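Local coordinates for protein angiotensin-converting enzyme (PDB 6S1Y) that is a zinc-dependent peptidase of the angiotensin-converting enzyme family that probably removes dipeptides from the C-terminal end of small peptides, at residues 225-228 against 229-233; 273-276 against 277-281; 420-423 against 424-428; 499-502 against 503-506. One frame throughout, in Å; residues are numbered along the deposited sequence.

Contact 1. Residues 225-228 against 229-233; sequences VRYK and LRQKY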
loop_
_atom_site.group_PDB
_atom_site.type_symbol
_atom_site.label_atom_id
_atom_site.label_comp_id
_atom_site.label_asym_id
_atom_site.label_seq_id
_atom_site.Cartn_x
_atom_site.Cartn_y
_atom_site.Cartn_z
ATOM N N VAL A 225 13.694 -8.129 -17.505
ATOM C CA VAL A 225 12.708 -9.144 -17.125
ATOM C C VAL A 225 12.066 -9.742 -18.367
ATOM O O VAL A 225 11.946 -10.967 -18.498
ATOM C CB VAL A 225 11.649 -8.541 -16.180
ATOM C CG1 VAL A 225 10.516 -9.523 -15.903
ATOM C CG2 VAL A 225 12.302 -8.115 -14.873
ATOM N N ARG A 226 11.643 -8.896 -19.302
ATOM C CA ARG A 226 11.024 -9.399 -20.521
ATOM C C ARG A 226 11.973 -10.311 -21.289
ATOM O O ARG A 226 11.566 -11.366 -21.789
ATOM C CB ARG A 226 10.564 -8.231 -21.384
ATOM C CG ARG A 226 10.066 -8.598 -22.794
ATOM C CD ARG A 226 9.477 -7.393 -23.521
ATOM N NE ARG A 226 10.465 -6.366 -23.818
ATOM C CZ ARG A 226 10.163 -5.173 -24.342
ATOM N NH1 ARG A 226 8.913 -4.884 -24.618
ATOM N NH2 ARG A 226 11.123 -4.277 -24.581
ATOM N N TYR A 227 13.247 -9.931 -21.387
ATOM C CA TYR A 227 14.210 -10.783 -22.068
ATOM C C TYR A 227 14.302 -12.154 -21.402
ATOM O O TYR A 227 14.305 -13.187 -22.087
ATOM C CB TYR A 227 15.567 -10.083 -22.097
ATOM C CG TYR A 227 16.682 -10.961 -22.594
ATOM C CD1 TYR A 227 17.407 -11.780 -21.720
ATOM C CD2 TYR A 227 17.025 -10.963 -23.925
ATOM C CE1 TYR A 227 18.428 -12.594 -22.187
ATOM C CE2 TYR A 227 18.038 -11.748 -24.402
ATOM C CZ TYR A 227 18.730 -12.561 -23.544
ATOM O OH TYR A 227 19.711 -13.330 -24.069
ATOM N N LYS A 228 14.377 -12.193 -20.056
ATOM C CA LYS A 228 14.522 -13.474 -19.358
ATOM C C LYS A 228 13.240 -14.299 -19.433
ATOM O O LYS A 228 13.292 -15.523 -19.574
ATOM C CB LYS A 228 14.913 -13.259 -17.895
ATOM C CG LYS A 228 16.238 -12.580 -17.689
ATOM C CD LYS A 228 17.436 -13.441 -18.146
ATOM C CE LYS A 228 18.107 -14.140 -16.968
ATOM N NZ LYS A 228 19.237 -14.964 -17.440
ATOM N N LEU A 229 12.077 -13.670 -19.319
ATOM C CA LEU A 229 10.840 -14.447 -19.437
ATOM C C LEU A 229 10.713 -15.060 -20.834
ATOM O O LEU A 229 10.232 -16.184 -20.990
ATOM C CB LEU A 229 9.634 -13.582 -19.134
ATOM C CG LEU A 229 9.456 -13.170 -17.682
ATOM C CD1 LEU A 229 8.360 -12.133 -17.599
ATOM C CD2 LEU A 229 9.092 -14.369 -16.809
ATOM N N ARG A 230 11.160 -14.339 -21.862
ATOM C CA ARG A 230 11.108 -14.885 -23.210
ATOM C C ARG A 230 12.074 -16.052 -23.386
ATOM O O ARG A 230 11.757 -17.002 -24.101
ATOM C CB ARG A 230 11.415 -13.780 -24.239
ATOM C CG ARG A 230 11.446 -14.264 -25.642
ATOM C CD ARG A 230 11.460 -13.085 -26.638
ATOM N NE ARG A 230 11.614 -13.542 -28.019
ATOM C CZ ARG A 230 12.790 -13.880 -28.552
ATOM N NH1 ARG A 230 13.905 -13.807 -27.830
ATOM N NH2 ARG A 230 12.863 -14.297 -29.807
ATOM N N GLN A 231 13.275 -15.986 -22.797
ATOM C CA GLN A 231 14.184 -17.130 -22.864
ATOM C C GLN A 231 13.587 -18.343 -22.149
ATOM O O GLN A 231 13.726 -19.475 -22.618
ATOM C CB GLN A 231 15.543 -16.776 -22.260
ATOM C CG GLN A 231 16.345 -15.737 -23.044
ATOM C CD GLN A 231 16.770 -16.230 -24.412
ATOM O OE1 GLN A 231 17.381 -17.277 -24.538
ATOM N NE2 GLN A 231 16.470 -15.450 -25.447
ATOM N N LYS A 232 12.891 -18.122 -21.030
ATOM C CA LYS A 232 12.315 -19.218 -20.252
ATOM C C LYS A 232 11.042 -19.772 -20.892
ATOM O O LYS A 232 10.870 -20.991 -20.973
ATOM C CB LYS A 232 12.027 -18.750 -18.815
ATOM C CG LYS A 232 12.978 -19.320 -17.736
ATOM C CD LYS A 232 14.458 -19.042 -18.022
ATOM C CE LYS A 232 14.851 -17.577 -17.731
ATOM N NZ LYS A 232 16.053 -17.124 -18.500
ATOM N N TYR A 233 10.149 -18.910 -21.380
ATOM C CA TYR A 233 8.847 -19.354 -21.846
ATOM C C TYR A 233 8.707 -19.398 -23.362
ATOM O O TYR A 233 7.792 -20.055 -23.853
ATOM C CB TYR A 233 7.742 -18.434 -21.309
ATOM C CG TYR A 233 7.379 -18.599 -19.847
ATOM C CD1 TYR A 233 6.924 -19.819 -19.330
ATOM C CD2 TYR A 233 7.443 -17.525 -19.000
ATOM C CE1 TYR A 233 6.580 -19.943 -18.004
ATOM C CE2 TYR A 233 7.080 -17.635 -17.678
ATOM C CZ TYR A 233 6.647 -18.834 -17.183
ATOM O OH TYR A 233 6.286 -18.886 -15.863
HETATM O O HOH W 1 14.731 -13.104 -25.041
#
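The final turns of helix 203-233 set Tyr-227 against Gln-231, Lys-228 against Lys-232 and Val-225 against Leu-229, each pair one helical turn apart. With CG opposite its own backbone N (chi1 171°), the Tyr-227 ring projects outward with a slight lean toward the C-terminal end, where Gln-231 can cover it: Gln-231 CG lies over one face near the rim, 4.2 Å from the ring centroid, in a CH-pi contact. The Gln-231 chain folds at chi2, and its amide plane ends up only 19° from that of the ring. A water draws the same neighbours together. It donates to Tyr-227 O at 3.0 Å and accepts from Gln-231 NE2 at 2.9 Å and from Arg-230 NH1, lying at the edge of that guanidinium. All this rides on ordinary i to i+4 helical bonding, such as Gln-231 N to Tyr-227 O at 3.1 Å, and Arg-230 turns its NE to Asp-235 just past the helix end. Lys-232 doubles back until its CE is 3.2 Å from Lys-228 O, while its NZ stands 4.0 Å from Lys-228 NZ, a like-charge approach that may make one of the two slightly easier to deprotonate. The apolar pair, Val-225 and Leu-229, runs side by side, Val-225 CG1 3.8 Å from Leu-229 CD1; Val-225 packs on Tyr-422 and Val-426 of helix 414-429, and Leu-229 on Ile-244 of strand 244-245.

Contact 2. Residues 273-276 against 277-281; sequences LDVT and DEMIR
Where Val-275 and Thr-276 lead into Met-279 and Ile-280, two flat groups mark the ends of helix 276-281: the Asp-274 carboxylate before it and the guanidinium of Arg-281, its last residue. Asp-274 OD1 is met on its syn side, close to the carboxylate plane, by Thr-276 OG1 at 2.8 Å, and from well above that plane by Thr-276 N at 3.0 Å. The second bond closes an Asx turn. The Arg-281 guanidinium has the Glu-278 carboxylate at its edge, and NH2 binds the syn lone pair of Glu-278 OE1 at 2.8 Å in a salt bridge.

Val-275 sits at the N-cap, where its aliphatic side chain cannot accept a hydrogen bond; Asp-277 N and Glu-278 N are instead linked through two waters to Asp-274 O, each water donating to that oxygen and accepting from one N-H. After that the helix pairs normally, Met-279 N reaching Val-275 O at 2.9 Å. The side chains follow the same spacing. Met-279 crosses Val-275, with Met-279 SD 4.1 Å from Val-275 CG2, and Ile-280 runs beside Thr-276, with Ile-280 CD1 3.8 Å from Thr-276 CG2. Thr-276 can offer that methyl because CG2 lies opposite its backbone N, while OG1 (chi1 -67°) turns back to the aspartate.

Thr-276 OG1 also bonds Met-349 N, tying this short helix to the start of helix 349-368; Met-279 packs on Phe-352 of that helix, and Val-275 touches Leu-401 of helix 398-403.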
loop_
_atom_site.group_PDB
_atom_site.type_symbol
_atom_site.label_atom_id
_atom_site.label_comp_id
_atom_site.label_asym_id
_atom_site.label_seq_id
_atom_site.Cartn_x
_atom_site.Cartn_y
_atom_site.Cartn_z
ATOM N N LEU A 273 18.535 -14.717 -2.359
ATOM C CA LEU A 273 18.116 -14.079 -1.120
ATOM C C LEU A 273 16.636 -14.284 -0.811
ATOM O O LEU A 273 15.995 -13.377 -0.276
ATOM C CB LEU A 273 18.433 -12.585 -1.172
ATOM C CG LEU A 273 19.919 -12.265 -1.290
ATOM C CD1 LEU A 273 20.057 -10.837 -1.781
ATOM C CD2 LEU A 273 20.628 -12.462 0.032
ATOM N N ASP A 274 16.079 -15.439 -1.161
ATOM C CA ASP A 274 14.755 -15.834 -0.689
ATOM C C ASP A 274 14.935 -16.764 0.519
ATOM O O ASP A 274 15.423 -17.890 0.382
ATOM C CB ASP A 274 13.943 -16.521 -1.783
ATOM C CG ASP A 274 12.501 -16.771 -1.363
ATOM O OD1 ASP A 274 12.172 -16.489 -0.187
ATOM O OD2 ASP A 274 11.697 -17.237 -2.214
ATOM N N VAL A 275 14.523 -16.290 1.687
ATOM C CA VAL A 275 14.719 -16.980 2.944
ATOM C C VAL A 275 13.499 -17.824 3.322
ATOM O O VAL A 275 13.378 -18.255 4.470
ATOM C CB VAL A 275 15.087 -16.020 4.072
ATOM C CG1 VAL A 275 16.242 -15.169 3.674
ATOM C CG2 VAL A 275 13.883 -15.145 4.450
ATOM N N THR A 276 12.583 -18.044 2.382
ATOM C CA THR A 276 11.380 -18.789 2.697
ATOM C C THR A 276 11.713 -20.191 3.187
ATOM O O THR A 276 11.169 -20.649 4.201
ATOM C CB THR A 276 10.452 -18.873 1.487
ATOM O OG1 THR A 276 9.947 -17.564 1.186
ATOM C CG2 THR A 276 9.286 -19.817 1.782
ATOM N N ASP A 277 12.592 -20.899 2.472
ATOM C CA ASP A 277 12.886 -22.278 2.842
ATOM C C ASP A 277 13.530 -22.371 4.226
ATOM O O ASP A 277 13.302 -23.343 4.951
ATOM C CB ASP A 277 13.793 -22.933 1.799
ATOM C CG ASP A 277 13.098 -23.130 0.463
ATOM O OD1 ASP A 277 11.869 -22.904 0.377
ATOM O OD2 ASP A 277 13.790 -23.502 -0.513
ATOM N N GLU A 278 14.342 -21.384 4.611
ATOM C CA GLU A 278 14.918 -21.392 5.952
ATOM C C GLU A 278 13.872 -21.053 7.001
ATOM O O GLU A 278 13.915 -21.584 8.116
ATOM C CB GLU A 278 16.075 -20.407 6.041
ATOM C CG GLU A 278 17.342 -20.927 5.430
ATOM C CD GLU A 278 17.901 -22.102 6.216
ATOM O OE1 GLU A 278 17.799 -22.075 7.464
ATOM O OE2 GLU A 278 18.425 -23.049 5.591
ATOM N N MET A 279 12.934 -20.152 6.674
ATOM C CA MET A 279 11.844 -19.868 7.603
ATOM C C MET A 279 11.054 -21.137 7.894
ATOM O O MET A 279 10.781 -21.469 9.053
ATOM C CB MET A 279 10.905 -18.795 7.042
ATOM C CG MET A 279 11.442 -17.386 6.984
ATOM S SD MET A 279 10.261 -16.351 6.030
ATOM C CE MET A 279 9.028 -15.937 7.269
ATOM N N ILE A 280 10.665 -21.850 6.841
ATOM C CA ILE A 280 9.926 -23.095 7.010
ATOM C C ILE A 280 10.753 -24.092 7.804
ATOM O O ILE A 280 10.277 -24.698 8.770
ATOM C CB ILE A 280 9.530 -23.659 5.633
ATOM C CG1 ILE A 280 8.433 -22.787 5.023
ATOM C CG2 ILE A 280 9.100 -25.108 5.736
ATOM C CD1 ILE A 280 8.217 -23.031 3.544
ATOM N N ARG A 281 12.011 -24.278 7.395
ATOM C CA ARG A 281 12.884 -25.283 7.991
ATOM C C ARG A 281 13.160 -24.993 9.460
ATOM O O ARG A 281 13.386 -25.926 10.243
ATOM C CB ARG A 281 14.186 -25.327 7.186
ATOM C CG ARG A 281 15.122 -26.446 7.533
ATOM C CD ARG A 281 16.484 -26.246 6.865
ATOM N NE ARG A 281 17.234 -25.158 7.492
ATOM C CZ ARG A 281 17.846 -25.248 8.672
ATOM N NH1 ARG A 281 17.803 -26.376 9.369
ATOM N NH2 ARG A 281 18.499 -24.201 9.163
HETATM O O HOH W 2 16.144 -19.868 2.395
HETATM O O HOH W 3 13.638 -19.904 -0.322
#

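Contact 3. Residues 420-423 against 424-428; sequences QFYR and AGVTK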
loop_
_atom_site.group_PDB
_atom_site.type_symbol
_atom_site.label_atom_id
_atom_site.label_comp_id
_atom_site.label_asym_id
_atom_site.label_seq_id
_atom_site.Cartn_x
_atom_site.Cartn_y
_atom_site.Cartn_z
ATOM N N GLN A 420 21.189 -9.363 -5.521
ATOM C CA GLN A 420 20.545 -8.615 -4.448
ATOM C C GLN A 420 19.885 -7.348 -4.972
ATOM O O GLN A 420 18.699 -7.103 -4.713
ATOM C CB GLN A 420 21.590 -8.280 -3.376
ATOM C CG GLN A 420 21.079 -7.408 -2.232
ATOM C CD GLN A 420 22.206 -6.821 -1.387
ATOM O OE1 GLN A 420 23.373 -7.229 -1.487
ATOM N NE2 GLN A 420 21.859 -5.849 -0.553
ATOM N N PHE A 421 20.636 -6.526 -5.712
ATOM C CA PHE A 421 20.061 -5.314 -6.298
ATOM C C PHE A 421 18.874 -5.649 -7.201
ATOM O O PHE A 421 17.872 -4.919 -7.248
ATOM C CB PHE A 421 21.120 -4.559 -7.119
ATOM C CG PHE A 421 22.346 -4.141 -6.345
ATOM C CD1 PHE A 421 22.315 -3.962 -4.964
ATOM C CD2 PHE A 421 23.545 -3.933 -7.010
ATOM C CE1 PHE A 421 23.484 -3.586 -4.252
ATOM C CE2 PHE A 421 24.712 -3.549 -6.319
ATOM C CZ PHE A 421 24.678 -3.370 -4.944
ATOM N N TYR A 422 18.994 -6.733 -7.965
ATOM C CA TYR A 422 17.929 -7.139 -8.871
ATOM C C TYR A 422 16.664 -7.468 -8.102
ATOM O O TYR A 422 15.591 -6.929 -8.390
ATOM C CB TYR A 422 18.387 -8.341 -9.685
ATOM C CG TYR A 422 17.371 -8.848 -10.647
ATOM C CD1 TYR A 422 17.073 -8.126 -11.821
ATOM C CD2 TYR A 422 16.685 -10.040 -10.409
ATOM C CE1 TYR A 422 16.127 -8.587 -12.723
ATOM C CE2 TYR A 422 15.749 -10.522 -11.319
ATOM C CZ TYR A 422 15.470 -9.782 -12.471
ATOM O OH TYR A 422 14.544 -10.225 -13.373
ATOM N N ARG A 423 16.769 -8.353 -7.115
ATOM C CA ARG A 423 15.613 -8.663 -6.294
ATOM C C ARG A 423 14.964 -7.388 -5.771
ATOM O O ARG A 423 13.740 -7.224 -5.856
ATOM C CB ARG A 423 16.010 -9.573 -5.126
ATOM C CG ARG A 423 14.840 -9.794 -4.140
ATOM C CD ARG A 423 15.117 -10.871 -3.104
ATOM N NE ARG A 423 14.994 -12.198 -3.699
ATOM C CZ ARG A 423 13.839 -12.839 -3.862
ATOM N NH1 ARG A 423 12.704 -12.292 -3.451
ATOM N NH2 ARG A 423 13.827 -14.038 -4.430
ATOM N N ALA A 424 15.770 -6.462 -5.224
ATOM C CA ALA A 424 15.171 -5.233 -4.710
ATOM C C ALA A 424 14.417 -4.483 -5.820
ATOM O O ALA A 424 13.308 -3.990 -5.599
ATOM C CB ALA A 424 16.237 -4.335 -4.071
ATOM N N GLY A 425 15.005 -4.391 -7.017
ATOM C CA GLY A 425 14.340 -3.684 -8.104
ATOM C C GLY A 425 12.997 -4.287 -8.472
ATOM O O GLY A 425 12.008 -3.563 -8.668
ATOM N N VAL A 426 12.935 -5.616 -8.576
ATOM C CA VAL A 426 11.695 -6.222 -9.027
ATOM C C VAL A 426 10.677 -6.273 -7.904
ATOM O O VAL A 426 9.488 -6.476 -8.158
ATOM C CB VAL A 426 11.919 -7.628 -9.621
ATOM C CG1 VAL A 426 12.731 -7.525 -10.896
ATOM C CG2 VAL A 426 12.610 -8.565 -8.641
ATOM N N THR A 427 11.121 -6.097 -6.661
ATOM C CA THR A 427 10.223 -6.074 -5.517
ATOM C C THR A 427 9.611 -4.698 -5.343
ATOM O O THR A 427 8.410 -4.577 -5.117
ATOM C CB THR A 427 10.970 -6.462 -4.225
ATOM O OG1 THR A 427 11.534 -7.773 -4.356
ATOM C CG2 THR A 427 10.022 -6.413 -3.027
ATOM N N LYS A 428 10.434 -3.651 -5.437
ATOM C CA LYS A 428 10.036 -2.299 -5.057
ATOM C C LYS A 428 10.012 -1.301 -6.203
ATOM O O LYS A 428 9.091 -0.496 -6.279
ATOM C CB LYS A 428 10.962 -1.755 -3.944
ATOM C CG LYS A 428 11.073 -2.721 -2.737
ATOM C CD LYS A 428 11.456 -2.035 -1.445
ATOM C CE LYS A 428 10.319 -1.137 -0.913
ATOM N NZ LYS A 428 9.216 -1.824 -0.157
HETATM O O HOH W 4 11.771 -9.621 -2.366
#
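Tyr-422 presents one ring face to Val-426, a turn further along, and the two side chains are set aslant. Val-426 CG1 stands 3.9 Å above the ring plane, displaced toward the rim on the CZ side, in a CH-pi contact. With chi1 at 180° the ring leans forward along the helix, which brings that face over the valine; its OH goes on to Thr-264. Arg-423 and Thr-427, the next pair round, are likewise angled across each other but meet through oxygen. Thr-427 OG1 bonds Arg-423 O at 2.7 Å, coming from above the carbonyl plane, 43° out of it, while Thr-427 N bonds the same oxygen at 3.0 Å, its N-H bent well off the line. This doubly gripped carbonyl lies just before a wider pi-type turn at 425-428, within helix 414-429. Ala-424 O still takes Lys-428 N at 2.9 Å and, weakly, Thr-427 N, which is thus shared between two carbonyls. A water completes the polar side. It donates to Thr-427 OG1 at 2.7 Å and accepts from Arg-423 NH1 at 3.0 Å, lying at the guanidinium edge. The arginine chain reaches it by bending at chi3 (-76°), and its NH2 makes a salt bridge with Asp-262. Round the helix from them, Tyr-422 and Val-426 both pack against Leu-221, on the side that faces helix 203-233.

Contact 4. Residues 499-502 against 503-506; sequences VSYV and IQFQ
Ile-503 lies across Val-499, one turn back on helix 495-514, with CG2 and CD1 both touching Val-499 CG1, the former at 4.1 Å. Ile-503 N bonds Val-499 O at 2.9 Å. Gln-504 comes next and curls back on the helix. Its CG is wedged between the backbone N and carbonyl carbon (chi1 74°), and the extended chain beyond carries NE2 over one face of the Tyr-501 ring, 3.7 Å above its plane. From there NE2 makes weak bonds to Ser-500 OG and to Ser-500 O, each at 3.1 Å; the latter oxygen also takes Gln-504 N at 2.8 Å. Phe-505 turns its ring edge to the backbone, with Tyr-501 O and Val-502 O near the ring plane. Its N bonds Val-502 O at 3.2 Å, an i to i+3 link that meets the carbonyl from above its plane. Last, Gln-506 lies alongside Val-502, Gln-506 OE1 4.2 Å from Val-502 CG1, while its amide bonds Ser-568 N and Lys-566 O. All eight residues are buried, so these amides must find their partners inside the protein. Gln-504 NE2 also bonds Asp-389 OD2, and the negative charge there probably strengthens its hold. Three acceptors round NE2, two of them weakly bonded, probably restrict the rotation of the amide next to Ser-500, which packs on the zinc ligand Glu-385.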
loop_
_atom_site.group_PDB
_atom_site.type_symbol
_atom_site.label_atom_id
_atom_site.label_comp_id
_atom_site.label_asym_id
_atom_site.label_seq_id
_atom_site.Cartn_x
_atom_site.Cartn_y
_atom_site.Cartn_z
ATOM N N VAL A 499 3.598 7.695 -2.732
ATOM C CA VAL A 499 4.352 8.613 -1.885
ATOM C C VAL A 499 5.252 7.836 -0.937
ATOM O O VAL A 499 6.443 8.142 -0.789
ATOM C CB VAL A 499 3.382 9.541 -1.132
ATOM C CG1 VAL A 499 4.118 10.454 -0.186
ATOM C CG2 VAL A 499 2.618 10.378 -2.117
ATOM N N SER A 500 4.704 6.801 -0.296
ATOM C CA SER A 500 5.506 5.953 0.579
ATOM C C SER A 500 6.751 5.419 -0.114
ATOM O O SER A 500 7.838 5.393 0.465
ATOM C CB SER A 500 4.671 4.775 1.070
ATOM O OG SER A 500 5.521 3.846 1.713
ATOM N N TYR A 501 6.598 4.906 -1.334
ATOM C CA TYR A 501 7.728 4.264 -1.998
ATOM C C TYR A 501 8.810 5.270 -2.378
ATOM O O TYR A 501 9.980 4.889 -2.473
ATOM C CB TYR A 501 7.239 3.460 -3.206
ATOM C CG TYR A 501 6.934 2.024 -2.831
ATOM C CD1 TYR A 501 5.928 1.724 -1.920
ATOM C CD2 TYR A 501 7.673 0.971 -3.355
ATOM C CE1 TYR A 501 5.652 0.419 -1.545
ATOM C CE2 TYR A 501 7.397 -0.360 -2.979
ATOM C CZ TYR A 501 6.396 -0.613 -2.065
ATOM O OH TYR A 501 6.117 -1.896 -1.691
ATOM N N VAL A 502 8.468 6.547 -2.522
ATOM C CA VAL A 502 9.488 7.583 -2.654
ATOM C C VAL A 502 10.086 7.950 -1.289
ATOM O O VAL A 502 11.300 7.850 -1.074
ATOM C CB VAL A 502 8.903 8.830 -3.337
ATOM C CG1 VAL A 502 9.990 9.919 -3.430
ATOM C CG2 VAL A 502 8.324 8.498 -4.699
ATOM N N ILE A 503 9.248 8.414 -0.354
ATOM C CA ILE A 503 9.805 9.009 0.864
ATOM C C ILE A 503 10.431 7.962 1.762
ATOM O O ILE A 503 11.328 8.280 2.551
ATOM C CB ILE A 503 8.757 9.807 1.676
ATOM C CG1 ILE A 503 7.714 8.884 2.296
ATOM C CG2 ILE A 503 8.110 10.841 0.800
ATOM C CD1 ILE A 503 6.613 9.635 3.002
ATOM N N GLN A 504 9.984 6.709 1.682
ATOM C CA GLN A 504 10.593 5.718 2.557
ATOM C C GLN A 504 12.098 5.632 2.329
ATOM O O GLN A 504 12.845 5.252 3.247
ATOM C CB GLN A 504 9.944 4.345 2.393
ATOM C CG GLN A 504 10.287 3.587 1.114
ATOM C CD GLN A 504 9.501 2.259 1.011
ATOM O OE1 GLN A 504 10.083 1.191 0.965
ATOM N NE2 GLN A 504 8.181 2.353 0.982
ATOM N N PHE A 505 12.583 5.965 1.129
ATOM C CA PHE A 505 14.032 5.928 0.927
ATOM C C PHE A 505 14.697 7.171 1.511
ATOM O O PHE A 505 15.864 7.117 1.918
ATOM C CB PHE A 505 14.359 5.751 -0.567
ATOM C CG PHE A 505 13.954 4.395 -1.105
ATOM C CD1 PHE A 505 12.680 4.179 -1.621
ATOM C CD2 PHE A 505 14.833 3.330 -1.061
ATOM C CE1 PHE A 505 12.305 2.917 -2.087
ATOM C CE2 PHE A 505 14.457 2.069 -1.520
ATOM C CZ PHE A 505 13.197 1.869 -2.024
ATOM N N GLN A 506 13.971 8.294 1.565
ATOM C CA GLN A 506 14.454 9.454 2.311
ATOM C C GLN A 506 14.548 9.144 3.802
ATOM O O GLN A 506 15.549 9.464 4.444
ATOM C CB GLN A 506 13.538 10.647 2.050
ATOM C CG GLN A 506 13.491 11.054 0.586
ATOM C CD GLN A 506 12.606 12.231 0.325
ATOM O OE1 GLN A 506 11.493 12.092 -0.210
ATOM N NE2 GLN A 506 13.086 13.415 0.668
#

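Contact 3 is the hub: its centre lies about 17 Å from those of contacts 1 and 2 and about 16 Å from that of contact 4, and it touches all three. Toward contact 1 the join is van der Waals packing, Val-225 CG2 lying 4.0 Å from Val-426 CG1 and also touching the Tyr-422 hydroxyl. Toward contact 2, Leu-273 packs on Gln-420 and Asp-274 on Arg-423. Toward contact 4, Lys-428 NZ makes a weak bond to Tyr-501 OH. Contacts 1, 2 and 4 do not touch one another. Contact 4 is nearest the active site: the Tyr-501 side chain is about 5 Å from the bound glutamyl ligand and that of Ser-500 about 8 Å from zinc, whereas the Thr-427 side chain of contact 3 is about 10 Å from the ligand.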